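Local coordinates for hypothetical protein (Staphylococcus aureus subsp. aureus, PDB 2IL5) that is of unknown function but belongs to the Activator of Hsp90 ATPase homolog 1-like family and probably encloses a hydrophobic pocket of the Bet v 1-like kind, at residues E59-I65 / I77-S83; E88-I94 / D104-F110. All blocks are in the same frame, centred on the assembly; numbering follows the deposited sequence.

Contact 1: E59-I65 / I77-S83; sequences EGGKYRI and IEGIYES
Backbone bonds join Tyr-63 to Gly-79 and Ile-65 to Ile-77 as hydrogen-bonded antiparallel pairs; at the second, Ile-65 N reaches Ile-77 O at 2.7 Å and almost straight (176°). The pairing continues into the residues just before strand 62-68, where Tyr-81 N donates to Gly-61 O and Gly-60 N to Tyr-81 O. The Glu-59 side chain runs alongside the other strand to bring OE2 to 3.5 Å from Ser-83 CA, where it accepts a bond from Leu-84 N.

Charges gather on the face that carries Lys-62, Arg-64 and Glu-78. The fully extended Lys-62 chain, with CG anti to the backbone N (chi1 178°), carries NZ across to Glu-78 OE2 at 2.8 Å, from above the carboxylate plane. Arg-64 lies beside Glu-78, its guanidinium edge-on to the same oxygen; the NE–OE2 bond is weak and bent (3.2 Å, 123°), and the guanidinium's stronger partner is Glu-52, which NH2 meets in a salt bridge. One carboxylate oxygen of Glu-78 thus serves two cations.

Aromatic and apolar contacts fill the other face. Tyr-63 lays its ring over the Gly-79 backbone, with Gly-79 N 3.6 Å above the ring plane toward its rim; a glycine there leaves the ring room to cross the strand and bond Thr-93 O through OH. The Tyr-81 ring meets it obliquely, CE2 to Tyr-63 CD1 at 4.1 Å. The whole is a beta hairpin, strands 62-68 and 74-85, within the antiparallel sheet of a Bet v 1-like fold.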
loop_
_atom_site.group_PDB
_atom_site.type_symbol
_atom_site.label_atom_id
_atom_site.label_comp_id
_atom_site.label_asym_id
_atom_site.label_seq_id
_atom_site.Cartn_x
_atom_site.Cartn_y
_atom_site.Cartn_z
ATOM N N GLU A 59 0.619 -11.400 -12.418
ATOM C CA GLU A 59 0.922 -12.264 -11.287
ATOM C C GLU A 59 2.385 -12.731 -11.354
ATOM O O GLU A 59 2.848 -13.173 -12.412
ATOM C CB GLU A 59 -0.071 -13.418 -11.207
ATOM C CG GLU A 59 -1.497 -12.947 -10.886
ATOM C CD GLU A 59 -2.469 -14.086 -10.601
ATOM O OE1 GLU A 59 -2.131 -15.268 -10.912
ATOM O OE2 GLU A 59 -3.574 -13.812 -10.064
ATOM N N GLY A 60 3.128 -12.580 -10.250
ATOM C CA GLY A 60 4.572 -12.867 -10.238
ATOM C C GLY A 60 5.457 -11.744 -10.787
ATOM O O GLY A 60 6.684 -11.862 -10.813
ATOM N N GLY A 61 4.824 -10.671 -11.254
ATOM C CA GLY A 61 5.548 -9.525 -11.788
ATOM C C GLY A 61 6.078 -8.559 -10.723
ATOM O O GLY A 61 5.442 -8.335 -9.702
ATOM N N LYS A 62 7.233 -7.955 -11.000
ATOM C CA LYS A 62 7.875 -7.028 -10.070
ATOM C C LYS A 62 7.457 -5.574 -10.266
ATOM O O LYS A 62 7.145 -5.147 -11.383
ATOM C CB LYS A 62 9.393 -7.156 -10.181
ATOM C CG LYS A 62 10.163 -6.173 -9.259
ATOM C CD LYS A 62 11.682 -6.293 -9.390
ATOM C CE LYS A 62 12.351 -5.104 -8.744
ATOM N NZ LYS A 62 13.821 -5.126 -9.006
ATOM N N TYR A 63 7.443 -4.810 -9.176
ATOM C CA TYR A 63 7.387 -3.374 -9.287
ATOM C C TYR A 63 8.534 -2.766 -8.488
ATOM O O TYR A 63 8.990 -3.342 -7.481
ATOM C CB TYR A 63 6.017 -2.789 -8.884
ATOM C CG TYR A 63 5.767 -2.852 -7.400
ATOM C CD1 TYR A 63 5.146 -3.964 -6.819
ATOM C CD2 TYR A 63 6.198 -1.816 -6.567
ATOM C CE1 TYR A 63 4.947 -4.026 -5.442
ATOM C CE2 TYR A 63 6.022 -1.865 -5.205
ATOM C CZ TYR A 63 5.388 -2.962 -4.634
ATOM O OH TYR A 63 5.224 -2.990 -3.263
ATOM N N ARG A 64 9.017 -1.614 -8.971
ATOM C CA ARG A 64 10.090 -0.890 -8.307
ATOM C C ARG A 64 9.863 0.633 -8.320
ATOM O O ARG A 64 9.848 1.262 -9.380
ATOM C CB ARG A 64 11.426 -1.246 -8.939
ATOM C CG ARG A 64 12.572 -0.661 -8.208
ATOM C CD ARG A 64 13.871 -0.936 -8.935
ATOM N NE ARG A 64 15.017 -0.538 -8.110
ATOM C CZ ARG A 64 15.721 0.561 -8.326
ATOM N NH1 ARG A 64 16.739 0.876 -7.542
ATOM N NH2 ARG A 64 15.400 1.348 -9.342
ATOM N N ILE A 65 9.672 1.206 -7.134
ATOM C CA ILE A 65 9.422 2.639 -6.971
ATOM C C ILE A 65 10.596 3.271 -6.221
ATOM O O ILE A 65 10.993 2.795 -5.140
ATOM C CB ILE A 65 8.109 2.897 -6.202
ATOM C CG1 ILE A 65 6.924 2.294 -6.971
ATOM C CG2 ILE A 65 7.956 4.394 -5.906
ATOM C CD1 ILE A 65 5.583 2.300 -6.254
ATOM N N ILE A 77 11.228 1.185 -2.967
ATOM C CA ILE A 77 10.142 0.345 -2.615
ATOM C C ILE A 77 9.999 -0.646 -3.764
ATOM O O ILE A 77 9.843 -0.266 -4.930
ATOM C CB ILE A 77 8.835 1.151 -2.370
ATOM C CG1 ILE A 77 9.071 2.265 -1.351
ATOM C CG2 ILE A 77 7.657 0.247 -1.971
ATOM C CD1 ILE A 77 9.066 3.707 -1.944
ATOM N N GLU A 78 10.089 -1.926 -3.422
ATOM C CA GLU A 78 9.991 -3.014 -4.394
ATOM C C GLU A 78 9.095 -4.098 -3.863
ATOM O O GLU A 78 9.002 -4.291 -2.668
ATOM C CB GLU A 78 11.357 -3.641 -4.641
ATOM C CG GLU A 78 12.327 -2.761 -5.368
ATOM C CD GLU A 78 13.597 -3.511 -5.668
ATOM O OE1 GLU A 78 14.075 -4.248 -4.760
ATOM O OE2 GLU A 78 14.115 -3.369 -6.804
ATOM N N GLY A 79 8.490 -4.853 -4.769
ATOM C CA GLY A 79 7.688 -5.989 -4.386
ATOM C C GLY A 79 7.147 -6.672 -5.609
ATOM O O GLY A 79 7.572 -6.421 -6.755
ATOM N N ILE A 80 6.158 -7.503 -5.351
ATOM C CA ILE A 80 5.625 -8.446 -6.320
ATOM C C ILE A 80 4.108 -8.409 -6.304
ATOM O O ILE A 80 3.503 -8.320 -5.235
ATOM C CB ILE A 80 6.102 -9.912 -5.962
ATOM C CG1 ILE A 80 7.588 -10.096 -6.237
ATOM C CG2 ILE A 80 5.336 -10.931 -6.740
ATOM C CD1 ILE A 80 7.956 -9.800 -7.640
ATOM N N TYR A 81 3.486 -8.506 -7.474
ATOM C CA TYR A 81 2.069 -8.804 -7.512
ATOM C C TYR A 81 1.879 -10.303 -7.334
ATOM O O TYR A 81 2.471 -11.085 -8.046
ATOM C CB TYR A 81 1.471 -8.348 -8.815
ATOM C CG TYR A 81 1.432 -6.866 -8.936
ATOM C CD1 TYR A 81 0.426 -6.142 -8.288
ATOM C CD2 TYR A 81 2.432 -6.165 -9.662
ATOM C CE1 TYR A 81 0.365 -4.779 -8.395
ATOM C CE2 TYR A 81 2.402 -4.803 -9.754
ATOM C CZ TYR A 81 1.346 -4.108 -9.118
ATOM O OH TYR A 81 1.244 -2.742 -9.186
ATOM N N GLU A 82 1.108 -10.717 -6.346
ATOM C CA GLU A 82 0.892 -12.135 -6.186
ATOM C C GLU A 82 -0.432 -12.547 -6.835
ATOM O O GLU A 82 -0.540 -13.582 -7.433
ATOM C CB GLU A 82 0.963 -12.551 -4.714
ATOM C CG GLU A 82 2.215 -12.037 -4.083
ATOM C CD GLU A 82 2.791 -12.939 -3.048
ATOM O OE1 GLU A 82 2.648 -12.575 -1.857
ATOM O OE2 GLU A 82 3.391 -13.986 -3.411
ATOM N N SER A 83 -1.417 -11.684 -6.735
ATOM C CA SER A 83 -2.735 -11.999 -7.177
ATOM C C SER A 83 -3.359 -10.735 -7.749
ATOM O O SER A 83 -3.310 -9.674 -7.127
ATOM C CB SER A 83 -3.541 -12.537 -6.002
ATOM O OG SER A 83 -4.744 -13.079 -6.489
#

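Contact 2: E88-I94 / D104-F110; sequences EYVKMTI and DVIEVEF
The Phe-110 ring presents its edge to the neighbouring strand: CD1 lies 3.6 Å from Glu-88 C, and CE1 meets Val-90 CG2 at 4.0 Å. Trp-33 also packs against this ring, edge-to-face. On the other side of the sheet the Tyr-89 ring approaches Val-108 O obliquely, CD1 3.3 Å from it. With CG anti to the backbone N (chi1 -175°), this ring runs beside Glu-107 and sets OH 3.5 Å from CG of that glutamate, the ring and carboxylate planes 64° apart.

Lys-91 flanks the same Glu-107 side chain, pointing the same way; its chain bends only at the last torsion, and NZ meets the anti lone pair of OE2 at 2.7 Å. Tyr-89, Lys-91 and Glu-107 stand on one face of a beta hairpin, strands 89-94 and 104-112, in the antiparallel sheet characteristic of Bet v 1-like proteins. Paired backbone bonds tie Val-90 to Val-108, Met-92 to Ile-106 and Ile-94 to Asp-104, and Phe-110 N adds one to Glu-88 O.

The opposite face is largely apolar. Selenomethionine Met-92 lies beside Ile-106, CG to CB at 3.8 Å, while Ile-94 crosses the latter and touches its CD1 through CG1. Where strand 89-94 ends and 104-112 begins, Asp-104 CB packs on Ile-94 CB at 3.7 Å; the aspartate's two oxygens turn to strand 118-128, OD1 to Ser-126 OG and OD2 to Tyr-124 OH.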
loop_
_atom_site.group_PDB
_atom_site.type_symbol
_atom_site.label_atom_id
_atom_site.label_comp_id
_atom_site.label_asym_id
_atom_site.label_seq_id
_atom_site.Cartn_x
_atom_site.Cartn_y
_atom_site.Cartn_z
ATOM N N GLU A 88 -11.439 -6.555 -8.832
ATOM C CA GLU A 88 -11.871 -7.366 -7.700
ATOM C C GLU A 88 -10.831 -7.503 -6.583
ATOM O O GLU A 88 -11.159 -7.414 -5.393
ATOM C CB GLU A 88 -12.310 -8.753 -8.204
ATOM C CG GLU A 88 -12.912 -9.620 -7.142
ATOM C CD GLU A 88 -13.310 -11.015 -7.624
ATOM O OE1 GLU A 88 -13.565 -11.201 -8.847
ATOM O OE2 GLU A 88 -13.395 -11.921 -6.753
ATOM N N TYR A 89 -9.578 -7.733 -6.942
ATOM C CA TYR A 89 -8.647 -8.158 -5.907
ATOM C C TYR A 89 -7.241 -8.003 -6.323
ATOM O O TYR A 89 -6.836 -8.471 -7.385
ATOM C CB TYR A 89 -8.939 -9.607 -5.469
ATOM C CG TYR A 89 -8.115 -10.158 -4.311
ATOM C CD1 TYR A 89 -8.122 -9.554 -3.052
ATOM C CD2 TYR A 89 -7.380 -11.341 -4.465
ATOM C CE1 TYR A 89 -7.358 -10.082 -1.975
ATOM C CE2 TYR A 89 -6.640 -11.887 -3.408
ATOM C CZ TYR A 89 -6.632 -11.251 -2.175
ATOM O OH TYR A 89 -5.901 -11.816 -1.146
ATOM N N VAL A 90 -6.505 -7.316 -5.463
ATOM C CA VAL A 90 -5.059 -7.260 -5.554
ATOM C C VAL A 90 -4.419 -7.807 -4.245
ATOM O O VAL A 90 -4.749 -7.359 -3.143
ATOM C CB VAL A 90 -4.540 -5.797 -5.842
ATOM C CG1 VAL A 90 -3.018 -5.775 -5.926
ATOM C CG2 VAL A 90 -5.134 -5.226 -7.113
ATOM N N LYS A 91 -3.566 -8.817 -4.396
ATOM C CA LYS A 91 -2.608 -9.257 -3.371
ATOM C C LYS A 91 -1.195 -8.957 -3.874
ATOM O O LYS A 91 -0.791 -9.393 -4.962
ATOM C CB LYS A 91 -2.743 -10.736 -3.059
ATOM C CG LYS A 91 -1.862 -11.257 -1.914
ATOM C CD LYS A 91 -2.148 -12.798 -1.750
ATOM C CE LYS A 91 -1.237 -13.544 -0.767
ATOM N NZ LYS A 91 -0.885 -12.644 0.425
HETATM N N MSE A 92 -0.466 -8.173 -3.091
HETATM C CA MSE A 92 0.861 -7.786 -3.444
HETATM C C MSE A 92 1.758 -7.786 -2.198
HETATM O O MSE A 92 1.258 -7.806 -1.051
HETATM C CB MSE A 92 0.850 -6.426 -4.173
HETATM C CG MSE A 92 0.373 -5.260 -3.358
HETATM SE SE MSE A 92 0.021 -3.675 -4.351
HETATM C CE MSE A 92 1.825 -3.379 -4.990
ATOM N N THR A 93 3.072 -7.825 -2.436
ATOM C CA THR A 93 4.056 -7.600 -1.388
ATOM C C THR A 93 4.672 -6.182 -1.405
ATOM O O THR A 93 4.757 -5.489 -2.460
ATOM C CB THR A 93 5.207 -8.617 -1.377
ATOM O OG1 THR A 93 6.165 -8.284 -2.381
ATOM C CG2 THR A 93 4.726 -10.039 -1.554
ATOM N N ILE A 94 5.035 -5.765 -0.197
ATOM C CA ILE A 94 5.943 -4.638 0.068
ATOM C C ILE A 94 7.196 -5.305 0.609
ATOM O O ILE A 94 7.186 -5.911 1.666
ATOM C CB ILE A 94 5.389 -3.693 1.107
ATOM C CG1 ILE A 94 4.141 -3.013 0.584
ATOM C CG2 ILE A 94 6.426 -2.596 1.436
ATOM C CD1 ILE A 94 4.435 -1.623 -0.072
ATOM N N ASP A 104 6.252 -7.276 3.713
ATOM C CA ASP A 104 4.924 -6.915 4.091
ATOM C C ASP A 104 3.922 -7.407 3.020
ATOM O O ASP A 104 4.232 -7.555 1.841
ATOM C CB ASP A 104 4.794 -5.422 4.278
ATOM C CG ASP A 104 5.880 -4.833 5.201
ATOM O OD1 ASP A 104 6.446 -5.562 6.067
ATOM O OD2 ASP A 104 6.112 -3.600 5.064
ATOM N N VAL A 105 2.708 -7.622 3.490
ATOM C CA VAL A 105 1.629 -8.150 2.679
ATOM C C VAL A 105 0.556 -7.092 2.587
ATOM O O VAL A 105 0.154 -6.550 3.579
ATOM C CB VAL A 105 1.071 -9.492 3.298
ATOM C CG1 VAL A 105 -0.332 -9.818 2.771
ATOM C CG2 VAL A 105 2.080 -10.653 3.062
ATOM N N ILE A 106 0.120 -6.810 1.372
ATOM C CA ILE A 106 -1.123 -6.066 1.112
ATOM C C ILE A 106 -2.177 -6.977 0.449
ATOM O O ILE A 106 -1.889 -7.652 -0.519
ATOM C CB ILE A 106 -0.841 -4.845 0.183
ATOM C CG1 ILE A 106 -0.122 -3.740 0.991
ATOM C CG2 ILE A 106 -2.149 -4.315 -0.473
ATOM C CD1 ILE A 106 0.356 -2.518 0.132
ATOM N N GLU A 107 -3.386 -7.017 0.996
ATOM C CA GLU A 107 -4.518 -7.684 0.315
ATOM C C GLU A 107 -5.658 -6.687 0.287
ATOM O O GLU A 107 -6.068 -6.202 1.324
ATOM C CB GLU A 107 -4.914 -8.970 0.998
ATOM C CG GLU A 107 -3.777 -9.985 1.007
ATOM C CD GLU A 107 -4.022 -11.228 1.808
ATOM O OE1 GLU A 107 -5.007 -11.298 2.570
ATOM O OE2 GLU A 107 -3.216 -12.193 1.650
ATOM N N VAL A 108 -6.104 -6.327 -0.914
ATOM C CA VAL A 108 -7.108 -5.304 -1.058
ATOM C C VAL A 108 -8.233 -5.805 -1.993
ATOM O O VAL A 108 -7.994 -6.210 -3.128
ATOM C CB VAL A 108 -6.499 -3.902 -1.479
ATOM C CG1 VAL A 108 -5.817 -3.979 -2.824
ATOM C CG2 VAL A 108 -7.604 -2.794 -1.473
ATOM N N GLU A 109 -9.463 -5.790 -1.472
ATOM C CA GLU A 109 -10.614 -6.213 -2.224
ATOM C C GLU A 109 -11.560 -5.044 -2.556
ATOM O O GLU A 109 -11.786 -4.169 -1.727
ATOM C CB GLU A 109 -11.338 -7.339 -1.482
ATOM C CG GLU A 109 -11.921 -8.365 -2.447
ATOM C CD GLU A 109 -12.565 -9.564 -1.784
ATOM O OE1 GLU A 109 -12.459 -9.742 -0.544
ATOM O OE2 GLU A 109 -13.160 -10.360 -2.546
ATOM N N PHE A 110 -12.103 -5.074 -3.783
ATOM C CA PHE A 110 -13.013 -4.053 -4.319
ATOM C C PHE A 110 -14.420 -4.644 -4.548
ATOM O O PHE A 110 -14.569 -5.614 -5.289
ATOM C CB PHE A 110 -12.438 -3.485 -5.632
ATOM C CG PHE A 110 -10.987 -3.123 -5.541
ATOM C CD1 PHE A 110 -10.003 -4.013 -5.976
ATOM C CD2 PHE A 110 -10.590 -1.922 -4.961
ATOM C CE1 PHE A 110 -8.634 -3.710 -5.840
ATOM C CE2 PHE A 110 -9.237 -1.609 -4.834
ATOM C CZ PHE A 110 -8.258 -2.498 -5.279
#

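How the contacts relate
Along the chain the two contacts follow one another, and the two hairpins lie side by side in one sheet, their centres about 11 Å apart, because strand 74-85 pairs with strand 89-94. Glu-82 N and Lys-91 O, 2.7 Å apart, probably hydrogen-bond across this seam, at a classic beta bulge that sets two residues, Glu-82 and Ser-83, opposite the single Lys-91. From contact 1 the Tyr-63 ring reaches over the intervening strand, its CE1 packed on Met-92 CE of contact 2. A bound sodium ion lies near both, about 5 Å from the side chain of Ile-77 and about 4 Å from that of Ile-94.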